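Local coordinates for protein putative NAD(P)H-flavin oxidoreductase (Streptococcus pyogenes serotype M1, PDB 2HAY) that binds flavin mononucleotide and probably uses NADH or NADPH to reduce nitro or quinone compounds, as in the nitroreductase family, at residues B[13-18]-B[159-164]; B[66-71]-B[179-184]; B[90-95]-B[187-192]. All blocks are in the same frame, centred on the assembly; numbering follows the deposited sequence.

The segments follow one another along the chain in the order 13-18, 66-71, 90-95, 159-164, 179-184, 187-192, the first three pairing in the same order with the last three, so the contacts interleave and tie the chain's two halves together. Contacts 2 and 3 touch, their centres about 18 Å apart. Contact 1 lies across the chain's centre from contact 3, with centres about 33 Å apart, and about 31 Å from contact 2. Contact 1 joins helices 6-18 and 137-162 near the dimer interface and FMN; contact 2 packs helix 62-68 on helix 174-183 against strand 192-201, and contact 3 joins the ends of the two inner strands, 84-91 and 192-201.

Contact 1. Residues B[13-18]-B[159-164]; sequences QQALHF and AALLGI
Ala15 and Ala160 bring the two backbones together, their CA atoms 5.2 Å apart, where the last turns of helix 6-18 and helix 137-162 meet. So close an approach suits alanine on both sides, since each contributes a single methyl: CB of Ala15 lies 4.0 Å from CB of Ala160, and the latter also rests against the backbone oxygen of Ala15. Leu161 starts out pointing away, yet its CD2 branch returns to meet Ala15 CB at 3.9 Å. Phe18 has its CG anti to the backbone N (chi1 179°), which places CG on the side of the turn that closes helix 137-162, and the ring reaches Gly163. There CZ comes within 3.6 Å of Gly163 O, an oblique approach, while Ile164 O lies at the ring's edge, 4.0 Å from CE1. Gly163 has a positive phi of 82°; at its backbone angles a CB would press on the carbonyl O of Leu162, so glycine, which has none, fits. The bonds Gly163 N to Ala160 O and Ile164 N to Ala159 O close the helix. The interface is therefore van der Waals in character, with the Phe18 ring meeting backbone carbonyls obliquely or at its edge. Ile164 also packs on Ile38 of helix 32-43, and Leu161 meets Leu161 of the second subunit, so the contact borders the dimer interface. The Phe18 side chain is about 10 Å from the flavin mononucleotide. The arrangement is a close alanine-mediated helix contact beside a Schellman motif, next to the FMN-binding residues Arg19 and Thr20 in a nitroreductase-family dimer.

Contact 2. Residues B[66-71]-B[179-184]; sequences EEIKPF and HILAKH
Glu67 reaches Lys183 and His184 with its CG anti to the backbone N (chi1 -157°), and the chain stays extended beyond CG. This joins the ends of helix 62-68 and helix 174-183 in the alpha-beta nitroreductase fold, through a salt bridge beside a His-carboxylate hydrogen bond. Lys183 is bent at chi2, chi3 and chi4, and NZ gives a 2.8 Å bond to the syn lone pair of Glu67 OE2. The other oxygen, OE1, accepts from His184 NE2, so each carboxylate oxygen has its own donor; the nearby ammonium would be expected to stabilise the negative charge of the glutamate. Beneath these polar tips the contact is apolar. Ile180 slides past Glu67 in the opposite direction, its branched side chain lying between the two helices: CG2 packs on Glu67 CD and faces Ile68 CG1 at 4.2 Å, while CD1 meets Phe71 CD1 at 3.8 Å. Ile68 and Leu181 touch through their terminal methyls, and both continue inward onto strand 192-201, at Met197 and Ile194 respectively. On the polar side, the imidazole and carboxylate planes stand 81° apart. His184 NE2 lies 3.0 Å from Glu67 OE1, with an N-H...O angle of 153°.

Contact 3. Residues B[90-95]-B[187-192]; sequences AEKHAR and IDLEKE
Lys92 binds the loop 187-192 at two points, by its backbone and by the end of its side chain. Its N donates an almost straight bond, 2.8 Å and 173°, to Lys191 O. Its NZ, at the end of an extended chain that suits lysine to the span, meets Leu189 O at 2.6 Å, nearly along the C=O axis. A water also bridges Lys92 O and Lys191 O. Within the loop, Glu190 N bonds to Asp188 OD1 in an Asx turn, and Glu192 OE2 receives Asp188 N at 2.8 Å through its anti lone pair; the other carboxylate oxygen, OE1, forms a salt bridge with Arg55. Around these bonds the methylenes of Lys92 lie against the loop backbone, with CG 3.7 Å from Glu192 N, and Leu189 CD2 packs beside NZ. His93 turns a ring edge to Glu190 O, with CD2 3.9 Å away. Where the strands begin to run together, Glu192 CA makes a CA-H...O contact of 3.3 Å with Ala90 O. Glu91 and Glu192 form an antiparallel, non-hydrogen-bonded pair with both side chains on the same face, marking where strand 84-91 ends beside the start of strand 192-201 in the central antiparallel sheet of this nitroreductase-family fold.

Contact 1. Residues B[13-18]-B[159-164]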
loop_
_atom_site.group_PDB
_atom_site.type_symbol
_atom_site.label_atom_id
_atom_site.label_comp_id
_atom_site.label_asym_id
_atom_site.label_seq_id
_atom_site.Cartn_x
_atom_site.Cartn_y
_atom_site.Cartn_z
ATOM N N GLN B 13 8.342 -10.089 -14.823
ATOM C CA GLN B 13 8.828 -11.210 -14.043
ATOM C C GLN B 13 10.271 -10.974 -13.573
ATOM O O GLN B 13 10.628 -11.359 -12.456
ATOM C CB GLN B 13 8.669 -12.493 -14.841
ATOM C CG GLN B 13 8.613 -13.775 -13.989
ATOM C CD GLN B 13 7.284 -13.991 -13.256
ATOM O OE1 GLN B 13 7.218 -13.902 -12.016
ATOM N NE2 GLN B 13 6.221 -14.307 -14.021
ATOM N N GLN B 14 11.095 -10.311 -14.392
ATOM C CA GLN B 14 12.465 -9.974 -13.944
ATOM C C GLN B 14 12.465 -9.037 -12.750
ATOM O O GLN B 14 13.234 -9.240 -11.797
ATOM C CB GLN B 14 13.328 -9.386 -15.064
ATOM C CG GLN B 14 13.557 -10.351 -16.204
ATOM C CD GLN B 14 14.741 -11.265 -15.981
ATOM O OE1 GLN B 14 15.877 -10.914 -16.299
ATOM N NE2 GLN B 14 14.479 -12.464 -15.476
ATOM N N ALA B 15 11.590 -8.041 -12.799
ATOM C CA ALA B 15 11.498 -7.032 -11.741
ATOM C C ALA B 15 10.973 -7.596 -10.414
ATOM O O ALA B 15 11.482 -7.252 -9.354
ATOM C CB ALA B 15 10.664 -5.855 -12.180
ATOM N N LEU B 16 9.988 -8.483 -10.491
ATOM C CA LEU B 16 9.431 -9.140 -9.299
ATOM C C LEU B 16 10.473 -9.994 -8.587
ATOM O O LEU B 16 10.508 -10.028 -7.369
ATOM C CB LEU B 16 8.214 -10.006 -9.664
ATOM C CG LEU B 16 6.971 -9.276 -10.159
ATOM C CD1 LEU B 16 5.901 -10.288 -10.535
ATOM C CD2 LEU B 16 6.501 -8.355 -9.084
ATOM N N HIS B 17 11.324 -10.677 -9.343
ATOM C CA HIS B 17 12.341 -11.494 -8.727
ATOM C C HIS B 17 13.630 -10.738 -8.383
ATOM O O HIS B 17 14.345 -11.136 -7.468
ATOM C CB HIS B 17 12.556 -12.766 -9.537
ATOM C CG HIS B 17 11.360 -13.680 -9.514
ATOM N ND1 HIS B 17 11.270 -14.775 -8.677
ATOM C CD2 HIS B 17 10.188 -13.635 -10.198
ATOM C CE1 HIS B 17 10.106 -15.376 -8.863
ATOM N NE2 HIS B 17 9.430 -14.701 -9.778
ATOM N N PHE B 18 13.891 -9.627 -9.077
ATOM C CA PHE B 18 14.977 -8.699 -8.724
ATOM C C PHE B 18 14.778 -8.018 -7.357
ATOM O O PHE B 18 15.713 -7.990 -6.531
ATOM C CB PHE B 18 15.180 -7.631 -9.807
ATOM C CG PHE B 18 16.270 -6.625 -9.482
ATOM C CD1 PHE B 18 15.943 -5.327 -9.117
ATOM C CD2 PHE B 18 17.624 -6.987 -9.539
ATOM C CE1 PHE B 18 16.922 -4.397 -8.824
ATOM C CE2 PHE B 18 18.625 -6.054 -9.238
ATOM C CZ PHE B 18 18.276 -4.762 -8.879
ATOM N N ALA B 159 11.316 1.589 -9.242
ATOM C CA ALA B 159 12.725 1.325 -8.944
ATOM C C ALA B 159 13.207 -0.028 -9.487
ATOM O O ALA B 159 14.246 -0.099 -10.108
ATOM C CB ALA B 159 13.003 1.433 -7.423
ATOM N N ALA B 160 12.434 -1.091 -9.271
ATOM C CA ALA B 160 12.841 -2.424 -9.682
ATOM C C ALA B 160 13.021 -2.525 -11.204
ATOM O O ALA B 160 14.012 -3.067 -11.666
ATOM C CB ALA B 160 11.849 -3.461 -9.189
ATOM N N LEU B 161 12.072 -1.962 -11.956
ATOM C CA LEU B 161 12.110 -1.897 -13.421
ATOM C C LEU B 161 13.312 -1.096 -13.938
ATOM O O LEU B 161 13.806 -1.325 -15.047
ATOM C CB LEU B 161 10.805 -1.305 -13.961
ATOM C CG LEU B 161 9.590 -2.214 -13.870
ATOM C CD1 LEU B 161 8.285 -1.391 -13.904
ATOM C CD2 LEU B 161 9.556 -3.309 -14.961
ATOM N N LEU B 162 13.789 -0.190 -13.094
ATOM C CA LEU B 162 14.937 0.628 -13.380
ATOM C C LEU B 162 16.254 -0.025 -12.920
ATOM O O LEU B 162 17.331 0.464 -13.239
ATOM C CB LEU B 162 14.735 1.993 -12.714
ATOM C CG LEU B 162 13.724 2.930 -13.393
ATOM C CD1 LEU B 162 13.629 4.215 -12.570
ATOM C CD2 LEU B 162 14.120 3.240 -14.871
ATOM N N GLY B 163 16.169 -1.133 -12.194
ATOM C CA GLY B 163 17.366 -1.773 -11.628
ATOM C C GLY B 163 17.835 -1.152 -10.333
ATOM O O GLY B 163 18.936 -1.413 -9.882
ATOM N N ILE B 164 16.978 -0.328 -9.725
ATOM C CA ILE B 164 17.293 0.371 -8.497
ATOM C C ILE B 164 16.769 -0.482 -7.340
ATOM O O ILE B 164 15.611 -0.897 -7.338
ATOM C CB ILE B 164 16.680 1.802 -8.501
ATOM C CG1 ILE B 164 17.371 2.654 -9.572
ATOM C CG2 ILE B 164 16.735 2.449 -7.102
ATOM C CD1 ILE B 164 16.666 3.977 -9.845
#

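Contact 2. Residues B[66-71]-B[179-184]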
loop_
_atom_site.group_PDB
_atom_site.type_symbol
_atom_site.label_atom_id
_atom_site.label_comp_id
_atom_site.label_asym_id
_atom_site.label_seq_id
_atom_site.Cartn_x
_atom_site.Cartn_y
_atom_site.Cartn_z
ATOM N N GLU B 66 21.516 11.257 10.668
ATOM C CA GLU B 66 22.332 10.900 11.834
ATOM C C GLU B 66 21.510 10.925 13.138
ATOM O O GLU B 66 21.633 10.031 13.978
ATOM C CB GLU B 66 23.583 11.809 11.934
ATOM C CG GLU B 66 24.674 11.576 10.837
ATOM C CD GLU B 66 25.812 12.631 10.815
ATOM O OE1 GLU B 66 26.008 13.382 11.803
ATOM O OE2 GLU B 66 26.536 12.706 9.790
ATOM N N GLU B 67 20.663 11.940 13.287
ATOM C CA GLU B 67 19.743 12.051 14.419
ATOM C C GLU B 67 18.650 10.976 14.473
ATOM O O GLU B 67 18.271 10.537 15.552
ATOM C CB GLU B 67 19.112 13.434 14.438
ATOM C CG GLU B 67 18.624 13.835 15.783
ATOM C CD GLU B 67 18.225 15.309 15.858
ATOM O OE1 GLU B 67 18.500 16.071 14.893
ATOM O OE2 GLU B 67 17.633 15.679 16.898
ATOM N N ILE B 68 18.151 10.550 13.314
ATOM C CA ILE B 68 17.120 9.506 13.243
ATOM C C ILE B 68 17.697 8.147 13.653
ATOM O O ILE B 68 17.052 7.364 14.345
ATOM C CB ILE B 68 16.459 9.462 11.820
ATOM C CG1 ILE B 68 15.461 10.622 11.665
ATOM C CG2 ILE B 68 15.783 8.113 11.532
ATOM C CD1 ILE B 68 15.002 10.837 10.217
ATOM N N LYS B 69 18.949 7.916 13.265
ATOM C CA LYS B 69 19.605 6.600 13.340
ATOM C C LYS B 69 19.520 5.789 14.673
ATOM O O LYS B 69 19.222 4.593 14.621
ATOM C CB LYS B 69 21.053 6.736 12.856
ATOM C CG LYS B 69 21.591 5.563 12.058
ATOM C CD LYS B 69 23.033 5.846 11.595
ATOM C CE LYS B 69 23.077 6.447 10.178
ATOM N NZ LYS B 69 24.481 6.859 9.821
ATOM N N PRO B 70 19.789 6.413 15.853
ATOM C CA PRO B 70 19.656 5.660 17.116
ATOM C C PRO B 70 18.249 5.133 17.426
ATOM O O PRO B 70 18.100 4.264 18.291
ATOM C CB PRO B 70 20.030 6.689 18.196
ATOM C CG PRO B 70 20.807 7.724 17.504
ATOM C CD PRO B 70 20.249 7.792 16.104
ATOM N N PHE B 71 17.227 5.667 16.766
ATOM C CA PHE B 71 15.866 5.239 17.060
ATOM C C PHE B 71 15.273 4.448 15.928
ATOM O O PHE B 71 14.081 4.190 15.927
ATOM C CB PHE B 71 14.984 6.447 17.370
ATOM C CG PHE B 71 15.608 7.415 18.345
ATOM C CD1 PHE B 71 16.057 8.654 17.908
ATOM C CD2 PHE B 71 15.768 7.070 19.676
ATOM C CE1 PHE B 71 16.632 9.558 18.788
ATOM C CE2 PHE B 71 16.348 7.962 20.587
ATOM C CZ PHE B 71 16.780 9.212 20.141
ATOM N N HIS B 179 9.141 13.610 16.189
ATOM C CA HIS B 179 9.628 14.766 16.896
ATOM C C HIS B 179 10.914 15.331 16.329
ATOM O O HIS B 179 11.112 16.547 16.378
ATOM C CB HIS B 179 9.660 14.535 18.409
ATOM C CG HIS B 179 8.289 14.559 19.011
ATOM N ND1 HIS B 179 7.427 13.485 18.931
ATOM C CD2 HIS B 179 7.607 15.541 19.644
ATOM C CE1 HIS B 179 6.280 13.798 19.499
ATOM N NE2 HIS B 179 6.368 15.033 19.953
ATOM N N ILE B 180 11.757 14.478 15.752
ATOM C CA ILE B 180 12.984 14.958 15.113
ATOM C C ILE B 180 12.612 15.739 13.864
ATOM O O ILE B 180 13.168 16.797 13.614
ATOM C CB ILE B 180 13.968 13.797 14.792
ATOM C CG1 ILE B 180 14.584 13.250 16.080
ATOM C CG2 ILE B 180 15.084 14.224 13.802
ATOM C CD1 ILE B 180 15.075 11.800 15.921
ATOM N N LEU B 181 11.637 15.228 13.113
ATOM C CA LEU B 181 11.202 15.850 11.866
ATOM C C LEU B 181 10.500 17.173 12.099
ATOM O O LEU B 181 10.743 18.132 11.376
ATOM C CB LEU B 181 10.294 14.924 11.054
ATOM C CG LEU B 181 10.887 13.627 10.501
ATOM C CD1 LEU B 181 9.844 12.907 9.623
ATOM C CD2 LEU B 181 12.169 13.902 9.751
ATOM N N ALA B 182 9.629 17.221 13.099
ATOM C CA ALA B 182 9.002 18.495 13.482
ATOM C C ALA B 182 10.040 19.512 13.974
ATOM O O ALA B 182 9.978 20.686 13.623
ATOM C CB ALA B 182 7.927 18.274 14.519
ATOM N N LYS B 183 11.004 19.042 14.763
ATOM C CA LYS B 183 12.037 19.907 15.319
ATOM C C LYS B 183 12.795 20.607 14.169
ATOM O O LYS B 183 13.109 21.792 14.251
ATOM C CB LYS B 183 12.969 19.083 16.213
ATOM C CG LYS B 183 14.162 19.839 16.785
ATOM C CD LYS B 183 15.457 19.052 16.589
ATOM C CE LYS B 183 15.730 18.082 17.708
ATOM N NZ LYS B 183 17.186 18.143 18.038
ATOM N N HIS B 184 13.016 19.885 13.070
ATOM C CA HIS B 184 13.677 20.477 11.909
ATOM C C HIS B 184 12.742 21.141 10.881
ATOM O O HIS B 184 13.194 21.520 9.807
ATOM C CB HIS B 184 14.610 19.458 11.239
ATOM C CG HIS B 184 15.831 19.152 12.044
ATOM N ND1 HIS B 184 16.997 19.875 11.932
ATOM C CD2 HIS B 184 16.065 18.207 12.983
ATOM C CE1 HIS B 184 17.901 19.381 12.762
ATOM N NE2 HIS B 184 17.357 18.373 13.419
#

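Contact 3. Residues B[90-95]-B[187-192]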
loop_
_atom_site.group_PDB
_atom_site.type_symbol
_atom_site.label_atom_id
_atom_site.label_comp_id
_atom_site.label_asym_id
_atom_site.label_seq_id
_atom_site.Cartn_x
_atom_site.Cartn_y
_atom_site.Cartn_z
ATOM N N ALA B 90 1.856 11.014 5.966
ATOM C CA ALA B 90 0.386 11.023 5.806
ATOM C C ALA B 90 -0.317 12.151 6.601
ATOM O O ALA B 90 0.140 12.528 7.694
ATOM C CB ALA B 90 -0.193 9.674 6.167
ATOM N N GLU B 91 -1.437 12.656 6.063
ATOM C CA GLU B 91 -2.229 13.725 6.717
ATOM C C GLU B 91 -3.006 13.213 7.938
ATOM O O GLU B 91 -3.558 12.110 7.897
ATOM C CB GLU B 91 -3.251 14.285 5.741
ATOM C CG GLU B 91 -2.869 15.570 5.106
ATOM C CD GLU B 91 -3.786 15.990 3.931
ATOM O OE1 GLU B 91 -4.997 15.678 3.947
ATOM O OE2 GLU B 91 -3.278 16.649 2.982
ATOM N N LYS B 92 -3.062 14.020 8.993
ATOM C CA LYS B 92 -3.906 13.730 10.158
ATOM C C LYS B 92 -5.246 14.399 9.987
ATOM O O LYS B 92 -5.390 15.336 9.197
ATOM C CB LYS B 92 -3.256 14.265 11.449
ATOM C CG LYS B 92 -1.927 13.575 11.791
ATOM C CD LYS B 92 -1.343 14.163 13.062
ATOM C CE LYS B 92 -0.218 13.271 13.633
ATOM N NZ LYS B 92 0.469 13.985 14.769
ATOM N N HIS B 93 -6.227 13.925 10.728
ATOM C CA HIS B 93 -7.511 14.627 10.806
ATOM C C HIS B 93 -8.268 14.795 9.488
ATOM O O HIS B 93 -8.968 15.787 9.265
ATOM C CB HIS B 93 -7.309 15.965 11.509
ATOM C CG HIS B 93 -6.774 15.814 12.894
ATOM N ND1 HIS B 93 -7.492 15.194 13.903
ATOM C CD2 HIS B 93 -5.598 16.195 13.440
ATOM C CE1 HIS B 93 -6.778 15.213 15.015
ATOM N NE2 HIS B 93 -5.620 15.803 14.758
ATOM N N ALA B 94 -8.143 13.801 8.618
ATOM C CA ALA B 94 -8.851 13.857 7.337
ATOM C C ALA B 94 -10.285 13.365 7.508
ATOM O O ALA B 94 -10.694 12.404 6.863
ATOM C CB ALA B 94 -8.057 13.064 6.239
ATOM N N ARG B 95 -11.047 14.047 8.375
ATOM C CA ARG B 95 -12.435 13.715 8.658
ATOM C C ARG B 95 -13.298 14.207 7.492
ATOM O O ARG B 95 -12.912 15.135 6.785
ATOM C CB ARG B 95 -12.867 14.403 9.968
ATOM C CG ARG B 95 -14.048 13.739 10.691
ATOM C CD ARG B 95 -14.216 14.317 12.106
ATOM N NE ARG B 95 -15.405 13.810 12.764
ATOM C CZ ARG B 95 -16.615 14.373 12.700
ATOM N NH1 ARG B 95 -16.813 15.492 11.996
ATOM N NH2 ARG B 95 -17.637 13.803 13.330
ATOM N N ILE B 187 8.139 18.397 8.948
ATOM C CA ILE B 187 6.709 18.160 8.976
ATOM C C ILE B 187 6.051 19.119 9.951
ATOM O O ILE B 187 6.713 19.696 10.823
ATOM C CB ILE B 187 6.355 16.695 9.352
ATOM C CG1 ILE B 187 6.771 16.355 10.784
ATOM C CG2 ILE B 187 6.918 15.692 8.328
ATOM C CD1 ILE B 187 6.239 15.027 11.266
ATOM N N ASP B 188 4.749 19.336 9.773
ATOM C CA ASP B 188 3.947 19.972 10.822
ATOM C C ASP B 188 3.230 18.855 11.598
ATOM O O ASP B 188 2.232 18.329 11.130
ATOM C CB ASP B 188 2.946 20.965 10.227
ATOM C CG ASP B 188 2.038 21.593 11.285
ATOM O OD1 ASP B 188 2.212 21.330 12.496
ATOM O OD2 ASP B 188 1.136 22.364 10.907
ATOM N N LEU B 189 3.753 18.508 12.772
ATOM C CA LEU B 189 3.235 17.393 13.574
ATOM C C LEU B 189 1.749 17.504 13.956
ATOM O O LEU B 189 1.083 16.505 14.268
ATOM C CB LEU B 189 4.058 17.216 14.848
ATOM C CG LEU B 189 4.653 15.828 15.150
ATOM C CD1 LEU B 189 4.917 15.632 16.656
ATOM C CD2 LEU B 189 3.840 14.644 14.526
ATOM N N GLU B 190 1.220 18.711 13.960
ATOM C CA GLU B 190 -0.208 18.860 14.248
ATOM C C GLU B 190 -1.084 18.486 13.036
ATOM O O GLU B 190 -2.264 18.208 13.198
ATOM C CB GLU B 190 -0.515 20.272 14.777
ATOM C CG GLU B 190 0.384 20.735 15.960
ATOM C CD GLU B 190 0.126 20.011 17.316
ATOM O OE1 GLU B 190 0.951 20.224 18.247
ATOM O OE2 GLU B 190 -0.875 19.247 17.481
ATOM N N LYS B 191 -0.488 18.460 11.840
ATOM C CA LYS B 191 -1.239 18.230 10.601
ATOM C C LYS B 191 -0.939 16.893 9.917
ATOM O O LYS B 191 -1.703 16.467 9.064
ATOM C CB LYS B 191 -0.994 19.372 9.597
ATOM C CG LYS B 191 -1.725 20.682 9.931
ATOM C CD LYS B 191 -1.296 21.825 9.007
ATOM C CE LYS B 191 -1.869 23.151 9.472
ATOM N NZ LYS B 191 -1.205 24.307 8.797
ATOM N N GLU B 192 0.169 16.256 10.298
ATOM C CA GLU B 192 0.752 15.124 9.571
ATOM C C GLU B 192 1.740 14.335 10.439
ATOM O O GLU B 192 2.205 14.811 11.494
ATOM C CB GLU B 192 1.430 15.575 8.262
ATOM C CG GLU B 192 2.722 16.372 8.413
ATOM C CD GLU B 192 3.070 17.255 7.202
ATOM O OE1 GLU B 192 2.573 17.026 6.051
ATOM O OE2 GLU B 192 3.840 18.213 7.413
HETATM O O HOH W 1 -4.117 17.662 8.645
#